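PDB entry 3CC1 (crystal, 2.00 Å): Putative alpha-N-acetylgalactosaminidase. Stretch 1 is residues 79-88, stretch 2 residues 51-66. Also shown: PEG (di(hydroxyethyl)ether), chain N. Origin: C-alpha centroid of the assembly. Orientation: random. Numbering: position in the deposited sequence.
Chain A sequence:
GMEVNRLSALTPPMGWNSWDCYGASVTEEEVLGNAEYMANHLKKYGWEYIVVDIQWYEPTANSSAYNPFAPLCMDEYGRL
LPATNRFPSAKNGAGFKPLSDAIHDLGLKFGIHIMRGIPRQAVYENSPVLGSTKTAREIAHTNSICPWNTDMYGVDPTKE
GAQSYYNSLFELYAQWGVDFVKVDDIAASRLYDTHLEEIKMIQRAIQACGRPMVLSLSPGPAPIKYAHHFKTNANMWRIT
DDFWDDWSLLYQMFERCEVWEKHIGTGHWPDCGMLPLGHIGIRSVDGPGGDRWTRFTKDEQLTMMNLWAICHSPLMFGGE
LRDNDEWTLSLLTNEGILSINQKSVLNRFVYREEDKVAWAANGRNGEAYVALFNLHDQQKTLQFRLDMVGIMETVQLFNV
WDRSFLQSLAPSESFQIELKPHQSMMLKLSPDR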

# COMPACT_ATOMS: atom_id res chain seq x y z
N ARG A 79 43.65 -9.02 10.31
CA ARG A 79 43.09 -7.69 10.50
C ARG A 79 43.40 -6.71 9.38
O ARG A 79 44.55 -6.40 9.08
CB ARG A 79 43.58 -7.11 11.83
CG ARG A 79 43.38 -8.07 13.00
CD ARG A 79 43.70 -7.44 14.34
NE ARG A 79 45.12 -7.12 14.44
CZ ARG A 79 45.72 -6.70 15.55
NH1 ARG A 79 45.04 -6.55 16.67
NH2 ARG A 79 47.02 -6.44 15.52
N LEU A 80 42.33 -6.16 8.80
CA LEU A 80 42.45 -5.25 7.69
C LEU A 80 43.13 -3.92 8.12
O LEU A 80 42.97 -3.45 9.24
CB LEU A 80 41.08 -5.02 7.03
CG LEU A 80 40.38 -6.21 6.38
CD1 LEU A 80 38.90 -5.87 6.10
CD2 LEU A 80 41.16 -6.57 5.11
N LEU A 81 43.93 -3.40 7.20
CA LEU A 81 44.80 -2.23 7.40
C LEU A 81 44.56 -1.20 6.31
O LEU A 81 44.08 -1.53 5.23
CB LEU A 81 46.29 -2.66 7.38
CG LEU A 81 46.78 -3.78 8.30
CD1 LEU A 81 48.29 -4.07 8.02
CD2 LEU A 81 46.53 -3.43 9.74
N PRO A 82 44.88 0.08 6.60
CA PRO A 82 44.75 1.14 5.59
C PRO A 82 45.57 0.95 4.29
O PRO A 82 46.72 0.60 4.30
CB PRO A 82 45.16 2.43 6.36
CG PRO A 82 45.09 2.06 7.79
CD PRO A 82 45.38 0.60 7.89
N ALA A 83 44.92 1.21 3.16
CA ALA A 83 45.59 1.23 1.86
C ALA A 83 46.62 2.35 1.89
O ALA A 83 46.27 3.52 1.96
CB ALA A 83 44.57 1.41 0.72
N THR A 84 47.89 1.99 1.84
CA THR A 84 48.98 2.95 1.99
C THR A 84 49.18 3.90 0.81
O THR A 84 49.79 4.93 0.96
CB THR A 84 50.31 2.26 2.34
OG1 THR A 84 50.56 1.22 1.40
CG2 THR A 84 50.24 1.69 3.79
N ASN A 85 48.62 3.61 -0.36
CA ASN A 85 48.61 4.59 -1.46
C ASN A 85 47.70 5.77 -1.12
O ASN A 85 48.02 6.94 -1.38
CB ASN A 85 48.18 3.92 -2.78
CG ASN A 85 46.80 3.26 -2.70
OD1 ASN A 85 46.47 2.60 -1.74
ND2 ASN A 85 46.00 3.43 -3.74
N ARG A 86 46.58 5.46 -0.47
CA ARG A 86 45.58 6.47 -0.11
C ARG A 86 45.92 7.11 1.24
O ARG A 86 45.67 8.28 1.47
CB ARG A 86 44.19 5.86 -0.08
CG ARG A 86 43.64 5.59 -1.48
CD ARG A 86 42.47 4.63 -1.46
NE ARG A 86 41.51 5.03 -0.46
CZ ARG A 86 40.62 4.23 0.11
NH1 ARG A 86 40.52 2.95 -0.27
NH2 ARG A 86 39.84 4.72 1.08
N PHE A 87 46.52 6.32 2.11
CA PHE A 87 46.85 6.76 3.46
C PHE A 87 48.34 6.56 3.72
O PHE A 87 48.76 5.64 4.42
CB PHE A 87 46.00 6.00 4.50
CG PHE A 87 44.53 6.20 4.36
CD1 PHE A 87 43.92 7.38 4.76
CD2 PHE A 87 43.74 5.22 3.78
CE1 PHE A 87 42.55 7.56 4.60
CE2 PHE A 87 42.37 5.40 3.59
CZ PHE A 87 41.78 6.57 4.01
N PRO A 88 49.18 7.41 3.11
CA PRO A 88 50.63 7.18 3.26
C PRO A 88 51.14 7.27 4.69
O PRO A 88 52.13 6.62 5.00
CB PRO A 88 51.27 8.23 2.36
CG PRO A 88 50.16 9.03 1.79
CD PRO A 88 48.86 8.60 2.33
C1 PEG N . 46.73 6.74 -4.95
O1 PEG N . 45.53 7.48 -4.63
C2 PEG N . 46.56 5.82 -6.17
O2 PEG N . 47.56 4.78 -6.25
C3 PEG N . 48.85 5.22 -6.70
C4 PEG N . 49.97 4.57 -5.87
O4 PEG N . 50.99 4.08 -6.72
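Stretch 2 (51-66) VVDIQWYEPTANSSAY

Two hydrogen bonds pin stretch 2 to stretch 1, and both spend carbonyls of one turn. Ala 83 N donates to Trp 56 O at 2.9 Å, nearly straight at 172°, and Arg 86 NH1 donates to Gln 55 O, also at 2.9 Å. Gln 55 to Glu 58 is a type I turn, so the arginine reads its first carbonyl, which also accepts the turn's own bond from Glu 58 N. Water extends the reach of the guanidinium: water 2 accepts from Arg 86 NH1 and donates to Glu 58 O, while water 1 accepts from Arg 86 NH2 (NH2 to water 3.2 Å) and lies 2.7 Å from Asp 53 O.

Stretch 2 leaves its strand after Val 52 and continues as loop and turns. From Tyr 57 to Ala 65 it advances roughly alongside Pro 82 to Asn 85, with Tyr 57 CA 4.6 Å from Pro 82 CA and Ala 65 CA 5.7 Å from Asn 85 CA; the stretches as wholes do not run parallel.

Packing follows the backbone. The Trp 56 ring presents its edge to Leu 80 O, 3.5 Å from CH2. Leu 80 CD1 sits over the Tyr 57 face, 3.6 Å from the ring centroid. Phe 87 CZ meets Val 52 CG1 at 4.1 Å, and Ala 83 CB meets Pro 59 CB at 4.0 Å. Farther along, Asn 85 CB approaches Ser 63 OG at 3.2 Å, and water 3 accepts from both Asn 85 ND2 and Thr 60 N.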

# COMPACT_ATOMS: atom_id res chain seq x y z
N VAL A 51 34.65 10.71 9.44
CA VAL A 51 34.42 9.26 9.30
C VAL A 51 34.79 8.76 7.92
O VAL A 51 34.30 9.28 6.91
CB VAL A 51 32.95 8.85 9.60
CG1 VAL A 51 32.76 7.30 9.55
CG2 VAL A 51 32.48 9.42 10.97
N VAL A 52 35.65 7.75 7.91
CA VAL A 52 36.11 7.12 6.69
C VAL A 52 35.22 5.91 6.47
O VAL A 52 35.10 5.02 7.30
CB VAL A 52 37.62 6.72 6.76
CG1 VAL A 52 38.01 5.84 5.56
CG2 VAL A 52 38.53 7.96 6.84
N ASP A 53 34.54 5.90 5.34
CA ASP A 53 33.66 4.79 5.04
C ASP A 53 34.44 3.52 4.58
O ASP A 53 35.69 3.46 4.61
CB ASP A 53 32.52 5.22 4.08
CG ASP A 53 31.17 4.54 4.42
OD1 ASP A 53 31.02 3.33 4.19
OD2 ASP A 53 30.29 5.18 5.01
N ILE A 54 33.68 2.52 4.16
CA ILE A 54 34.20 1.21 3.93
C ILE A 54 35.27 1.16 2.82
O ILE A 54 35.37 2.05 1.97
CB ILE A 54 33.09 0.19 3.59
CG1 ILE A 54 32.32 0.58 2.31
CG2 ILE A 54 32.15 -0.03 4.76
CD1 ILE A 54 31.56 -0.57 1.64
N GLN A 55 36.05 0.10 2.88
CA GLN A 55 37.01 -0.27 1.84
C GLN A 55 38.25 0.61 1.87
O GLN A 55 38.95 0.77 0.88
CB GLN A 55 36.33 -0.36 0.46
CG GLN A 55 35.37 -1.56 0.41
CD GLN A 55 34.57 -1.69 -0.87
OE1 GLN A 55 34.57 -2.75 -1.48
NE2 GLN A 55 33.81 -0.66 -1.24
N TRP A 56 38.50 1.16 3.05
CA TRP A 56 39.72 1.88 3.33
C TRP A 56 40.96 0.99 3.28
O TRP A 56 42.07 1.51 3.29
CB TRP A 56 39.62 2.61 4.70
CG TRP A 56 39.07 1.77 5.83
CD1 TRP A 56 37.79 1.77 6.26
CD2 TRP A 56 39.78 0.84 6.66
NE1 TRP A 56 37.63 0.86 7.28
CE2 TRP A 56 38.85 0.29 7.56
CE3 TRP A 56 41.10 0.40 6.73
CZ2 TRP A 56 39.19 -0.65 8.51
CZ3 TRP A 56 41.45 -0.52 7.67
CH2 TRP A 56 40.50 -1.05 8.55
N TYR A 57 40.74 -0.34 3.11
CA TYR A 57 41.77 -1.39 3.16
C TYR A 57 42.00 -2.02 1.77
O TYR A 57 42.73 -2.98 1.64
CB TYR A 57 41.35 -2.49 4.18
CG TYR A 57 39.89 -2.83 4.05
CD1 TYR A 57 39.44 -3.63 2.98
CD2 TYR A 57 38.94 -2.30 4.92
CE1 TYR A 57 38.09 -3.90 2.81
CE2 TYR A 57 37.60 -2.58 4.76
CZ TYR A 57 37.19 -3.36 3.69
OH TYR A 57 35.85 -3.67 3.52
N GLU A 58 41.36 -1.44 0.75
CA GLU A 58 41.29 -2.04 -0.58
C GLU A 58 41.94 -1.17 -1.64
O GLU A 58 41.27 -0.34 -2.24
CB GLU A 58 39.82 -2.29 -0.97
CG GLU A 58 39.63 -3.16 -2.22
CD GLU A 58 38.31 -3.99 -2.18
OE1 GLU A 58 37.77 -4.19 -1.06
OE2 GLU A 58 37.84 -4.48 -3.25
N PRO A 59 43.27 -1.30 -1.85
CA PRO A 59 43.87 -0.51 -2.90
C PRO A 59 43.50 -1.16 -4.21
O PRO A 59 43.16 -2.36 -4.26
CB PRO A 59 45.38 -0.66 -2.64
CG PRO A 59 45.50 -2.03 -2.05
CD PRO A 59 44.25 -2.16 -1.17
N THR A 60 43.55 -0.41 -5.27
CA THR A 60 43.22 -1.00 -6.56
C THR A 60 44.48 -1.49 -7.28
O THR A 60 45.59 -1.13 -6.88
CB THR A 60 42.45 0.00 -7.42
OG1 THR A 60 43.27 1.14 -7.61
CG2 THR A 60 41.16 0.46 -6.72
N ALA A 61 44.30 -2.32 -8.32
CA ALA A 61 45.38 -3.03 -9.01
C ALA A 61 46.40 -2.11 -9.67
O ALA A 61 47.51 -2.52 -9.94
CB ALA A 61 44.82 -4.06 -10.03
N ASN A 62 46.05 -0.87 -9.92
CA ASN A 62 47.03 0.05 -10.53
C ASN A 62 47.98 0.67 -9.51
O ASN A 62 48.91 1.37 -9.88
CB ASN A 62 46.33 1.19 -11.26
CG ASN A 62 45.42 1.91 -10.36
OD1 ASN A 62 44.47 1.33 -9.83
ND2 ASN A 62 45.73 3.17 -10.10
N SER A 63 47.72 0.44 -8.24
CA SER A 63 48.53 1.01 -7.16
C SER A 63 49.77 0.18 -6.82
O SER A 63 49.74 -1.03 -6.93
CB SER A 63 47.68 1.10 -5.92
OG SER A 63 48.49 1.59 -4.88
N SER A 64 50.86 0.82 -6.39
CA SER A 64 52.02 0.04 -5.96
C SER A 64 51.72 -0.56 -4.57
O SER A 64 52.42 -1.43 -4.07
CB SER A 64 53.30 0.89 -5.95
OG SER A 64 53.18 1.96 -5.03
N ALA A 65 50.61 -0.11 -3.98
CA ALA A 65 50.12 -0.72 -2.71
C ALA A 65 49.48 -2.13 -2.92
O ALA A 65 49.06 -2.81 -1.96
CB ALA A 65 49.14 0.24 -1.98
N TYR A 66 49.44 -2.59 -4.18
CA TYR A 66 48.66 -3.81 -4.53
C TYR A 66 49.48 -5.06 -4.68
O TYR A 66 50.33 -5.17 -5.55
CB TYR A 66 47.91 -3.59 -5.84
CG TYR A 66 46.89 -4.62 -6.25
CD1 TYR A 66 45.57 -4.50 -5.85
CD2 TYR A 66 47.21 -5.63 -7.16
CE1 TYR A 66 44.59 -5.41 -6.29
CE2 TYR A 66 46.24 -6.55 -7.60
CZ TYR A 66 44.93 -6.42 -7.17
OH TYR A 66 43.95 -7.27 -7.61
O HOH W 1 37.01 4.25 2.40
O HOH W 2 41.11 2.19 -2.98
O HOH W 3 43.56 2.54 -4.30